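Local coordinates for protein alpha-fucosidase (Bifidobacterium bifidum, PDB 2EAB) that probably releases alpha-1,2-linked L-fucose from glycans by hydrolysis as a glycoside hydrolase of family 95, this chain being its catalytic part, at residues E66-R71 with Y143-F148. Numbering follows the deposited sequence.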
loop_
_atom_site.group_PDB
_atom_site.type_symbol
_atom_site.label_atom_id
_atom_site.label_comp_id
_atom_site.label_asym_id
_atom_site.label_seq_id
_atom_site.Cartn_x
_atom_site.Cartn_y
_atom_site.Cartn_z
ATOM N N GLU A 66 -19.052 -8.079 -20.810
ATOM C CA GLU A 66 -19.570 -9.109 -21.708
ATOM C C GLU A 66 -20.812 -8.618 -22.434
ATOM O O GLU A 66 -21.581 -7.828 -21.898
ATOM C CB GLU A 66 -19.853 -10.408 -20.953
ATOM C CG GLU A 66 -18.639 -10.976 -20.214
ATOM C CD GLU A 66 -17.456 -11.242 -21.127
ATOM O OE1 GLU A 66 -17.669 -11.761 -22.245
ATOM O OE2 GLU A 66 -16.310 -10.929 -20.730
ATOM N N VAL A 67 -20.999 -9.095 -23.661
ATOM C CA VAL A 67 -22.090 -8.615 -24.510
ATOM C C VAL A 67 -23.463 -9.003 -23.952
ATOM O O VAL A 67 -24.300 -8.136 -23.698
ATOM C CB VAL A 67 -21.925 -9.084 -25.980
ATOM C CG1 VAL A 67 -23.185 -8.801 -26.795
ATOM C CG2 VAL A 67 -20.723 -8.407 -26.625
ATOM N N SER A 68 -23.686 -10.300 -23.751
ATOM C CA SER A 68 -25.000 -10.780 -23.331
ATOM C C SER A 68 -25.105 -10.990 -21.820
ATOM O O SER A 68 -25.935 -10.366 -21.166
ATOM C CB SER A 68 -25.390 -12.051 -24.086
ATOM O OG SER A 68 -26.733 -12.402 -23.802
ATOM N N ARG A 69 -24.277 -11.872 -21.266
ATOM C CA ARG A 69 -24.307 -12.094 -19.823
ATOM C C ARG A 69 -23.222 -11.252 -19.170
ATOM O O ARG A 69 -22.115 -11.722 -18.887
ATOM C CB ARG A 69 -24.192 -13.580 -19.462
ATOM C CG ARG A 69 -24.438 -13.861 -17.981
ATOM C CD ARG A 69 -24.794 -15.315 -17.735
ATOM N NE ARG A 69 -24.649 -15.697 -16.328
ATOM C CZ ARG A 69 -25.587 -15.551 -15.394
ATOM N NH1 ARG A 69 -26.766 -15.012 -15.687
ATOM N NH2 ARG A 69 -25.340 -15.946 -14.151
ATOM N N GLU A 70 -23.558 -9.985 -18.966
ATOM C CA GLU A 70 -22.653 -9.042 -18.339
ATOM C C GLU A 70 -22.402 -9.430 -16.885
ATOM O O GLU A 70 -23.285 -9.965 -16.205
ATOM C CB GLU A 70 -23.206 -7.620 -18.459
ATOM C CG GLU A 70 -22.452 -6.544 -17.673
ATOM C CD GLU A 70 -21.038 -6.257 -18.185
ATOM O OE1 GLU A 70 -20.211 -7.189 -18.261
ATOM O OE2 GLU A 70 -20.750 -5.076 -18.485
ATOM N N ARG A 71 -21.185 -9.154 -16.430
ATOM C CA ARG A 71 -20.730 -9.544 -15.107
ATOM C C ARG A 71 -19.913 -8.418 -14.489
ATOM O O ARG A 71 -19.013 -7.865 -15.131
ATOM C CB ARG A 71 -19.882 -10.812 -15.211
ATOM C CG ARG A 71 -19.411 -11.376 -13.884
ATOM C CD ARG A 71 -18.584 -12.621 -14.110
ATOM N NE ARG A 71 -18.021 -13.117 -12.857
ATOM C CZ ARG A 71 -17.253 -14.198 -12.741
ATOM N NH1 ARG A 71 -16.930 -14.926 -13.805
ATOM N NH2 ARG A 71 -16.799 -14.553 -11.545
ATOM N N TYR A 143 -24.757 -10.090 -12.015
ATOM C CA TYR A 143 -24.976 -10.502 -13.405
ATOM C C TYR A 143 -26.125 -9.730 -14.031
ATOM O O TYR A 143 -27.190 -9.595 -13.433
ATOM C CB TYR A 143 -25.245 -12.003 -13.510
ATOM C CG TYR A 143 -24.010 -12.865 -13.398
ATOM C CD1 TYR A 143 -23.149 -13.029 -14.482
ATOM C CD2 TYR A 143 -23.702 -13.526 -12.210
ATOM C CE1 TYR A 143 -22.018 -13.830 -14.386
ATOM C CE2 TYR A 143 -22.566 -14.328 -12.105
ATOM C CZ TYR A 143 -21.730 -14.473 -13.196
ATOM O OH TYR A 143 -20.610 -15.264 -13.111
ATOM N N LEU A 144 -25.878 -9.216 -15.233
ATOM C CA LEU A 144 -26.891 -8.523 -16.019
ATOM C C LEU A 144 -27.041 -9.282 -17.329
ATOM O O LEU A 144 -26.242 -9.117 -18.248
ATOM C CB LEU A 144 -26.492 -7.060 -16.264
ATOM C CG LEU A 144 -26.151 -6.205 -15.036
ATOM C CD1 LEU A 144 -25.534 -4.875 -15.443
ATOM C CD2 LEU A 144 -27.369 -5.975 -14.166
ATOM N N ASP A 145 -28.052 -10.148 -17.385
ATOM C CA ASP A 145 -28.210 -11.072 -18.505
ATOM C C ASP A 145 -29.206 -10.522 -19.521
ATOM O O ASP A 145 -30.407 -10.463 -19.263
ATOM C CB ASP A 145 -28.627 -12.468 -18.010
ATOM C CG ASP A 145 -28.573 -13.530 -19.105
ATOM O OD1 ASP A 145 -28.331 -13.193 -20.284
ATOM O OD2 ASP A 145 -28.781 -14.720 -18.784
ATOM N N TYR A 146 -28.676 -10.117 -20.672
ATOM C CA TYR A 146 -29.460 -9.500 -21.738
ATOM C C TYR A 146 -30.160 -10.535 -22.617
ATOM O O TYR A 146 -31.073 -10.195 -23.376
ATOM C CB TYR A 146 -28.561 -8.595 -22.588
ATOM C CG TYR A 146 -28.206 -7.264 -21.945
ATOM C CD1 TYR A 146 -27.471 -7.206 -20.755
ATOM C CD2 TYR A 146 -28.590 -6.062 -22.536
ATOM C CE1 TYR A 146 -27.143 -5.985 -20.167
ATOM C CE2 TYR A 146 -28.264 -4.835 -21.962
ATOM C CZ TYR A 146 -27.539 -4.803 -20.777
ATOM O OH TYR A 146 -27.218 -3.586 -20.212
ATOM N N GLY A 147 -29.721 -11.789 -22.519
ATOM C CA GLY A 147 -30.335 -12.901 -23.244
ATOM C C GLY A 147 -30.313 -12.781 -24.757
ATOM O O GLY A 147 -31.283 -13.158 -25.423
ATOM N N PHE A 148 -29.217 -12.253 -25.301
ATOM C CA PHE A 148 -29.039 -12.181 -26.751
ATOM C C PHE A 148 -28.838 -13.578 -27.327
ATOM O O PHE A 148 -28.172 -14.419 -26.721
ATOM C CB PHE A 148 -27.843 -11.297 -27.130
ATOM C CG PHE A 148 -27.993 -9.843 -26.751
ATOM C CD1 PHE A 148 -29.162 -9.138 -27.029
ATOM C CD2 PHE A 148 -26.937 -9.170 -26.144
ATOM C CE1 PHE A 148 -29.285 -7.791 -26.685
ATOM C CE2 PHE A 148 -27.049 -7.825 -25.799
ATOM C CZ PHE A 148 -28.224 -7.134 -26.068
HETATM O O HOH W 1 -27.104 -14.467 -22.231
#
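Arg69 stacks its guanidinium over one face of the Tyr143 ring, planes 13° apart, in a cation-pi contact with Arg69 CZ 3.9 Å from the ring centroid. Arg69 NH2 sits over the centre of the Tyr143 ring, 3.4 Å above its plane. CG of Arg69, anti to the backbone N (chi1 -171°), comes down beside Tyr143 CD1, and the chain, extended as far as NE, takes the guanidinium on over the ring. At the guanidinium edge Arg69 NH1 forms a long salt bridge, 3.7 Å, to Asp145 OD2. Arg71 runs alongside the same tyrosine, CG 3.6 Å from Tyr143 CE1, and the phenol OH lies over one face of its guanidinium, whose charge is paired with Asp141 and Asp43. An alanine in place of Tyr143 would probably leave the Arg69 guanidinium without its stacking surface and the Arg71 chain without the ring beside it. At the Phe148 ring, Val67 O lies near the edge, Tyr146 CB over one face, and Val67 CG1 touches CD2. Ser68 OG accepts from Phe148 N at 2.9 Å and shares a water with Asp145 OD1, which also takes Gly147 N in an Asx turn. Ser68 O receives Tyr146 N almost straight (2.8 Å, 176°). Glu70 OE1 accepts from Glu66 N and Arg71 N from opposite faces of the carboxylate, while OE2 pairs with Arg180. Glu70 and Leu144 form a hydrogen-bonded pair between two non-hydrogen-bonded ones: strands 69-76 and 140-145 are neighbours in an antiparallel sheet of the N-terminal beta domain, which probably resembles that of family 65 glycoside hydrolases.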